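Local coordinates for putative sensory box/GGDEF family protein (PDB 3LID) that probably acts as a membrane-bound sensor with diguanylate cyclase activity, making cyclic di-GMP from GTP, and is represented here by its extracellular double-PDC sensory domain, at residues A[111-115]-A[116-120]; A[37-40]-A[41-45]. All blocks are in the same frame, centred on the assembly; numbering follows the deposited sequence.

Interaction 1 of 2, residues A[111-115]-A[116-120]; sequences RDKSA and REYFK. With PO4 (phosphate ion), chain C.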
ATOM      1  N   ARG A 111      19.708 -10.185   5.213  1.00 17.27           N
ATOM      2  CA  ARG A 111      20.614  -9.071   4.878  1.00 17.30           C
ATOM      3  C   ARG A 111      20.687  -8.054   5.989  1.00 17.85           C
ATOM      4  O   ARG A 111      19.824  -7.981   6.879  1.00 18.46           O
ATOM      5  CB  ARG A 111      20.058  -8.313   3.678  1.00 17.22           C
ATOM      6  CG  ARG A 111      20.161  -9.071   2.349  1.00 21.41           C
ATOM      7  CD  ARG A 111      18.920  -9.941   2.045  1.00 22.10           C
ATOM      8  NE  ARG A 111      17.561  -9.418   2.354  1.00 22.16           N
ATOM      9  CZ  ARG A 111      16.719  -8.802   1.513  1.00 24.02           C
ATOM     10  NH1 ARG A 111      17.035  -8.550   0.225  1.00 25.95           N
ATOM     11  NH2 ARG A 111      15.551  -8.434   1.967  1.00 20.94           N
ATOM     12  N   ASP A 112      21.776  -7.276   5.939  1.00 17.54           N
ATOM     13  CA  ASP A 112      21.902  -6.146   6.868  1.00 16.69           C
ATOM     14  C   ASP A 112      21.182  -4.926   6.272  1.00 15.55           C
ATOM     15  O   ASP A 112      21.612  -4.385   5.246  1.00 16.48           O
ATOM     16  CB  ASP A 112      23.423  -5.843   6.942  1.00 17.99           C
ATOM     17  CG  ASP A 112      23.733  -4.637   7.745  1.00 25.88           C
ATOM     18  OD1 ASP A 112      22.837  -3.920   8.250  1.00 23.23           O
ATOM     19  OD2 ASP A 112      24.946  -4.446   7.913  1.00 30.22           O
ATOM     20  N   LYS A 113      20.080  -4.490   6.924  1.00 16.93           N
ATOM     21  CA  LYS A 113      19.236  -3.399   6.436  1.00 14.96           C
ATOM     22  C   LYS A 113      19.532  -2.107   7.154  1.00 16.66           C
ATOM     23  O   LYS A 113      18.764  -1.135   7.094  1.00 15.83           O
ATOM     24  CB  LYS A 113      17.777  -3.751   6.646  1.00 14.59           C
ATOM     25  CG  LYS A 113      17.374  -4.882   5.755  1.00 16.06           C
ATOM     26  CD  LYS A 113      17.104  -4.400   4.298  1.00 14.83           C
ATOM     27  CE  LYS A 113      16.903  -5.600   3.387  1.00 15.04           C
ATOM     28  NZ  LYS A 113      16.406  -5.163   1.991  1.00 16.47           N
ATOM     29  N   SER A 114      20.664  -2.099   7.887  1.00 18.03           N
ATOM     30  CA  SER A 114      20.918  -0.930   8.716  1.00 17.81           C
ATOM     31  C   SER A 114      21.105   0.400   7.983  1.00 18.25           C
ATOM     32  O   SER A 114      20.934   1.475   8.645  1.00 18.38           O
ATOM     33  CB  SER A 114      22.079  -1.198   9.667  1.00 16.45           C
ATOM     34  OG  SER A 114      23.268  -1.327   8.891  1.00 20.93           O
ATOM     35  N   ALA A 115      21.437   0.384   6.685  1.00 17.10           N
ATOM     36  CA  ALA A 115      21.619   1.642   5.933  1.00 18.61           C
ATOM     37  C   ALA A 115      20.283   2.246   5.463  1.00 19.27           C
ATOM     38  O   ALA A 115      20.236   3.423   5.066  1.00 19.54           O
ATOM     39  CB  ALA A 115      22.490   1.420   4.728  1.00 19.11           C
ATOM     40  N   ARG A 116      19.190   1.493   5.590  1.00 15.46           N
ATOM     41  CA  ARG A 116      17.918   1.975   5.083  1.00 17.08           C
ATOM     42  C   ARG A 116      17.312   3.014   5.988  1.00 16.54           C
ATOM     43  O   ARG A 116      17.330   2.886   7.211  1.00 15.80           O
ATOM     44  CB  ARG A 116      16.946   0.824   4.988  1.00 16.95           C
ATOM     45  CG  ARG A 116      17.346  -0.152   3.784  1.00 16.53           C
ATOM     46  CD  ARG A 116      17.289   0.506   2.403  1.00 19.21           C
ATOM     47  NE  ARG A 116      15.865   0.789   1.992  1.00 17.15           N
ATOM     48  CZ  ARG A 116      15.021  -0.143   1.524  1.00 17.80           C
ATOM     49  NH1 ARG A 116      15.397  -1.457   1.406  1.00 15.37           N
ATOM     50  NH2 ARG A 116      13.732   0.234   1.197  1.00 17.81           N
ATOM     51  N   GLU A 117      16.720   4.046   5.368  1.00 16.77           N
ATOM     52  CA  GLU A 117      16.092   5.061   6.217  1.00 17.69           C
ATOM     53  C   GLU A 117      14.934   4.542   7.058  1.00 17.80           C
ATOM     54  O   GLU A 117      14.680   5.045   8.149  1.00 19.01           O
ATOM     55  CB  GLU A 117      15.669   6.244   5.321  1.00 20.17           C
ATOM     56  CG  GLU A 117      16.915   6.953   4.698  1.00 22.12           C
ATOM     57  CD  GLU A 117      17.829   7.669   5.750  1.00 34.09           C
ATOM     58  OE1 GLU A 117      17.411   7.893   6.911  1.00 32.96           O
ATOM     59  OE2 GLU A 117      19.022   7.949   5.450  1.00 35.74           O
ATOM     60  N   TYR A 118      14.244   3.499   6.584  1.00 17.25           N
ATOM     61  CA  TYR A 118      13.099   3.034   7.334  1.00 16.33           C
ATOM     62  C   TYR A 118      13.607   2.384   8.590  1.00 15.05           C
ATOM     63  O   TYR A 118      12.929   2.406   9.622  1.00 15.60           O
ATOM     64  CB  TYR A 118      12.191   2.077   6.501  1.00 15.55           C
ATOM     65  CG  TYR A 118      12.712   0.669   6.226  1.00 14.17           C
ATOM     66  CD1 TYR A 118      12.787  -0.304   7.250  1.00 16.68           C
ATOM     67  CD2 TYR A 118      13.116   0.307   4.934  1.00 14.02           C
ATOM     68  CE1 TYR A 118      13.236  -1.593   6.961  1.00 13.82           C
ATOM     69  CE2 TYR A 118      13.557  -0.991   4.635  1.00 13.99           C
ATOM     70  CZ  TYR A 118      13.652  -1.916   5.681  1.00 12.13           C
ATOM     71  OH  TYR A 118      14.038  -3.187   5.361  1.00 15.28           O
ATOM     72  N   PHE A 119      14.829   1.823   8.520  1.00 15.22           N
ATOM     73  CA  PHE A 119      15.418   1.211   9.693  1.00 14.80           C
ATOM     74  C   PHE A 119      15.862   2.257  10.698  1.00 15.30           C
ATOM     75  O   PHE A 119      15.581   2.134  11.898  1.00 15.38           O
ATOM     76  CB  PHE A 119      16.603   0.291   9.357  1.00 14.44           C
ATOM     77  CG  PHE A 119      17.239  -0.238  10.595  1.00 16.93           C
ATOM     78  CD1 PHE A 119      16.588  -1.191  11.366  1.00 18.42           C
ATOM     79  CD2 PHE A 119      18.458   0.283  11.018  1.00 20.35           C
ATOM     80  CE1 PHE A 119      17.200  -1.670  12.530  1.00 18.60           C
ATOM     81  CE2 PHE A 119      19.063  -0.198  12.204  1.00 20.79           C
ATOM     82  CZ  PHE A 119      18.432  -1.139  12.917  1.00 20.99           C
ATOM     83  N   LYS A 120      16.521   3.300  10.228  1.00 16.28           N
ATOM     84  CA  LYS A 120      16.899   4.357  11.155  1.00 18.38           C
ATOM     85  C   LYS A 120      15.666   4.983  11.806  1.00 17.40           C
ATOM     86  O   LYS A 120      15.703   5.362  12.982  1.00 18.61           O
ATOM     87  CB  LYS A 120      17.669   5.406  10.354  1.00 17.77           C
ATOM     88  CG  LYS A 120      19.017   4.792   9.807  1.00 20.97           C
ATOM     89  CD  LYS A 120      19.833   5.798   8.977  1.00 25.48           C
ATOM     90  CE  LYS A 120      21.049   5.068   8.441  1.00 34.50           C
ATOM     91  NZ  LYS A 120      21.782   5.975   7.523  1.00 43.93           N
TER
HETATM   92  P   PO4 C 321      12.756  -3.915   1.956  1.00 15.25           P
HETATM   93  O1  PO4 C 321      12.525  -5.265   1.252  1.00 15.66           O
HETATM   94  O2  PO4 C 321      13.996  -4.175   2.822  1.00 14.86           O
HETATM   95  O3  PO4 C 321      11.610  -3.535   2.849  1.00 15.83           O
HETATM   96  O4  PO4 C 321      13.048  -2.822   0.934  1.00 15.42           O
HETATM   97  O   HOH W   1      21.931   5.146   4.979  1.00 42.53           O
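Arg116, at the N-cap position of helix 117-124, closes a type I turn begun by Lys113: its N donates to Lys113 O (3.1 Å) from above the carbonyl plane, at a nearly straight N-H...O angle of 163°. Its side chain, bent at chi2 and chi3, curls back so that the guanidinium presents its edge to phosphate O4, with NH1 at 2.8 Å and NH2 in a weaker bond. Tyr118 comes next. CE2 of its ring lies over the centre of one guanidinium face, 3.5 Å above the plane, and its OH donates to phosphate O2. Lys113 NZ donates to phosphate O2 as well (2.7 Å), and Lys113 CD packs against Tyr118 OH. Phe119, with CG anti to the backbone N (chi1 176°), instead brings its ring up to the turn, CD2 3.6 Å from Ser114 CA. At the exposed end, Lys120 CE rests 3.6 Å from Ser114 O. Arg83, Arg153, Asn171 and the backbone N of Arg139 also bond to the anion. The phosphate probably comes from the crystallisation liquor, but this basic lining, between the loop leading into helix 117-124 and the seven-stranded sheet, corresponds in place to the ligand pocket of PDC (Cache) sensor domains and is consistent with an anionic group being bound there.

Interaction 2 of 2, residues A[37-40]-A[41-45]; sequences IETI and SDLLG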
ATOM      1  N   ILE A  37      -4.831  -4.000   9.458  1.00 15.09           N
ATOM      2  CA  ILE A  37      -3.364  -3.961   9.598  1.00 16.21           C
ATOM      3  C   ILE A  37      -2.965  -3.544  11.066  1.00 16.73           C
ATOM      4  O   ILE A  37      -2.047  -4.163  11.695  1.00 18.35           O
ATOM      5  CB  ILE A  37      -2.803  -2.912   8.667  1.00 16.20           C
ATOM      6  CG1 ILE A  37      -2.814  -3.444   7.212  1.00 17.07           C
ATOM      7  CG2 ILE A  37      -1.292  -2.677   9.060  1.00 18.86           C
ATOM      8  CD1 ILE A  37      -2.548  -2.246   6.252  1.00 17.28           C
ATOM      9  N   GLU A  38      -3.617  -2.544  11.603  1.00 17.94           N
ATOM     10  CA  GLU A  38      -3.347  -2.161  13.014  1.00 20.17           C
ATOM     11  C   GLU A  38      -3.572  -3.283  13.991  1.00 20.90           C
ATOM     12  O   GLU A  38      -2.749  -3.495  14.875  1.00 19.16           O
ATOM     13  CB  GLU A  38      -4.121  -0.925  13.415  1.00 21.54           C
ATOM     14  CG  GLU A  38      -3.698   0.316  12.567  1.00 22.80           C
ATOM     15  CD  GLU A  38      -4.618   1.512  12.768  1.00 26.86           C
ATOM     16  OE1 GLU A  38      -5.804   1.339  13.145  1.00 29.67           O
ATOM     17  OE2 GLU A  38      -4.159   2.656  12.464  1.00 31.38           O
ATOM     18  N   THR A  39      -4.658  -4.021  13.817  1.00 18.55           N
ATOM     19  CA  THR A  39      -4.945  -5.107  14.728  1.00 18.11           C
ATOM     20  C   THR A  39      -3.949  -6.241  14.636  1.00 17.88           C
ATOM     21  O   THR A  39      -3.469  -6.795  15.708  1.00 17.13           O
ATOM     22  CB  THR A  39      -6.392  -5.601  14.508  1.00 20.02           C
ATOM     23  OG1 THR A  39      -7.266  -4.453  14.635  1.00 21.31           O
ATOM     24  CG2 THR A  39      -6.712  -6.720  15.534  1.00 20.79           C
ATOM     25  N   ILE A  40      -3.654  -6.659  13.405  1.00 15.52           N
ATOM     26  CA  ILE A  40      -2.806  -7.813  13.187  1.00 14.48           C
ATOM     27  C   ILE A  40      -1.384  -7.392  13.615  1.00 16.35           C
ATOM     28  O   ILE A  40      -0.637  -8.249  14.175  1.00 16.41           O
ATOM     29  CB  ILE A  40      -2.846  -8.229  11.704  1.00 15.45           C
ATOM     30  CG1 ILE A  40      -4.129  -8.936  11.361  1.00 16.78           C
ATOM     31  CG2 ILE A  40      -1.714  -9.178  11.338  1.00 15.63           C
ATOM     32  CD1 ILE A  40      -4.268 -10.360  12.060  1.00 19.91           C
ATOM     33  N   SER A  41      -0.979  -6.149  13.342  1.00 15.55           N
ATOM     34  CA  SER A  41       0.449  -5.779  13.706  1.00 17.06           C
ATOM     35  C   SER A  41       0.603  -5.869  15.235  1.00 18.64           C
ATOM     36  O   SER A  41       1.663  -6.363  15.760  1.00 18.89           O
ATOM     37  CB  SER A  41       0.751  -4.346  13.286  1.00 18.88           C
ATOM     38  OG  SER A  41       0.665  -4.327  11.869  1.00 22.46           O
ATOM     39  N   ASP A  42      -0.400  -5.372  15.948  1.00 17.33           N
ATOM     40  CA  ASP A  42      -0.377  -5.460  17.422  1.00 18.97           C
ATOM     41  C   ASP A  42      -0.336  -6.927  17.895  1.00 19.73           C
ATOM     42  O   ASP A  42       0.429  -7.273  18.824  1.00 19.66           O
ATOM     43  CB  ASP A  42      -1.587  -4.741  17.980  1.00 19.98           C
ATOM     44  CG  ASP A  42      -1.730  -4.931  19.513  1.00 27.76           C
ATOM     45  OD1 ASP A  42      -0.924  -4.350  20.234  1.00 26.72           O
ATOM     46  OD2 ASP A  42      -2.630  -5.680  19.956  1.00 33.08           O
ATOM     47  N   LEU A  43      -1.134  -7.822  17.275  1.00 16.95           N
ATOM     48  CA  LEU A  43      -1.137  -9.245  17.681  1.00 17.06           C
ATOM     49  C   LEU A  43       0.219  -9.843  17.351  1.00 16.85           C
ATOM     50  O   LEU A  43       0.773 -10.592  18.186  1.00 17.67           O
ATOM     51  CB  LEU A  43      -2.209 -10.028  16.935  1.00 17.28           C
ATOM     52  CG  LEU A  43      -3.628  -9.755  17.545  1.00 21.97           C
ATOM     53  CD1 LEU A  43      -4.678 -10.195  16.569  1.00 22.23           C
ATOM     54  CD2 LEU A  43      -3.777 -10.558  18.848  1.00 22.31           C
ATOM     55  N   LEU A  44       0.813  -9.510  16.182  1.00 16.01           N
ATOM     56  CA  LEU A  44       2.099 -10.178  15.925  1.00 16.92           C
ATOM     57  C   LEU A  44       3.214  -9.676  16.888  1.00 19.52           C
ATOM     58  O   LEU A  44       4.109 -10.422  17.263  1.00 20.06           O
ATOM     59  CB  LEU A  44       2.556  -9.851  14.504  1.00 17.17           C
ATOM     60  CG  LEU A  44       1.680 -10.576  13.435  1.00 18.98           C
ATOM     61  CD1 LEU A  44       1.993  -9.970  12.043  1.00 23.36           C
ATOM     62  CD2 LEU A  44       1.959 -12.050  13.442  1.00 20.48           C
ATOM     63  N   GLY A  45       3.109  -8.439  17.287  1.00 18.20           N
ATOM     64  CA  GLY A  45       4.152  -7.857  18.105  1.00 20.29           C
ATOM     65  C   GLY A  45       4.038  -8.378  19.525  1.00 20.15           C
ATOM     66  O   GLY A  45       5.021  -8.339  20.256  1.00 25.09           O
TER
HETATM   67  O   HOH W   2      -4.601  -6.350  18.251  1.00 26.02           O
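Ser41 folds its side chain back onto the preceding turn of helix 9-45 and gives Ile37 O a second donor. Ser41 N makes the ordinary helical bond to Ile37 O (2.8 Å); Ser41 OG adds another to Ile37 O (2.7 Å), approaching from the opposite face of the carbonyl plane. The first torsion makes this possible: OG is anti to the carbonyl carbon (chi1 -64°), beside the backbone N, which turns it back toward Ile37 O, where it sits above the carbonyl plane rather than on a lone pair. The hydroxyl is thereby satisfied within its own helix although the residue is buried, and it can face Leu170 and Ile154 of the neighbouring sheet. Ile37 packs against the same surface, with its CG2 3.8 Å from Ser41 OG.

The helix is the long N-terminal one of the tandem PDC fold, which runs along both sheet modules; here it packs on strands 150-160 and 163-173 of the seven-stranded sheet.

Ile40 carries the apolar part of the contact. Its CG2 branch, anti to the backbone N, meets Leu44 CD1 at 3.9 Å, the two side chains crossing at a slant, while Leu44 N donates to Ile40 O. Leu44 continues into the groove between strand 163-173 and helix 59-76, touching Leu170 and Trp69. On the more exposed side Leu43 runs alongside Thr39 in the same direction, its CD1 4.2 Å from Thr39 CG2. Thr39 OG1 turns back to Asp35 O, whereas Thr39 O, besides accepting from Leu43 N, takes a hydrogen bond from a water (2.8 Å) that also donates to Asp42 OD2.

Both interactions are local, and they lie on opposite faces of the seven-stranded sheet, with centres about 22 Å apart and nearest atoms about 14 Å apart. Interaction 2 is a stretch of regular helix, with a buried flank of hydrocarbon and one hydroxyl bonded within the helix set against strands 150-160 and 163-173, and an outer flank that meets water. Interaction 1 joins a loop to the start of a short helix, and its inward side combines a basic anion site with the packing of Phe119, whose ring meets Tyr167 edge-to-face. Strand 150-160 serves both, offering Ile154 to residues 37-45 and Arg153 to the phosphate.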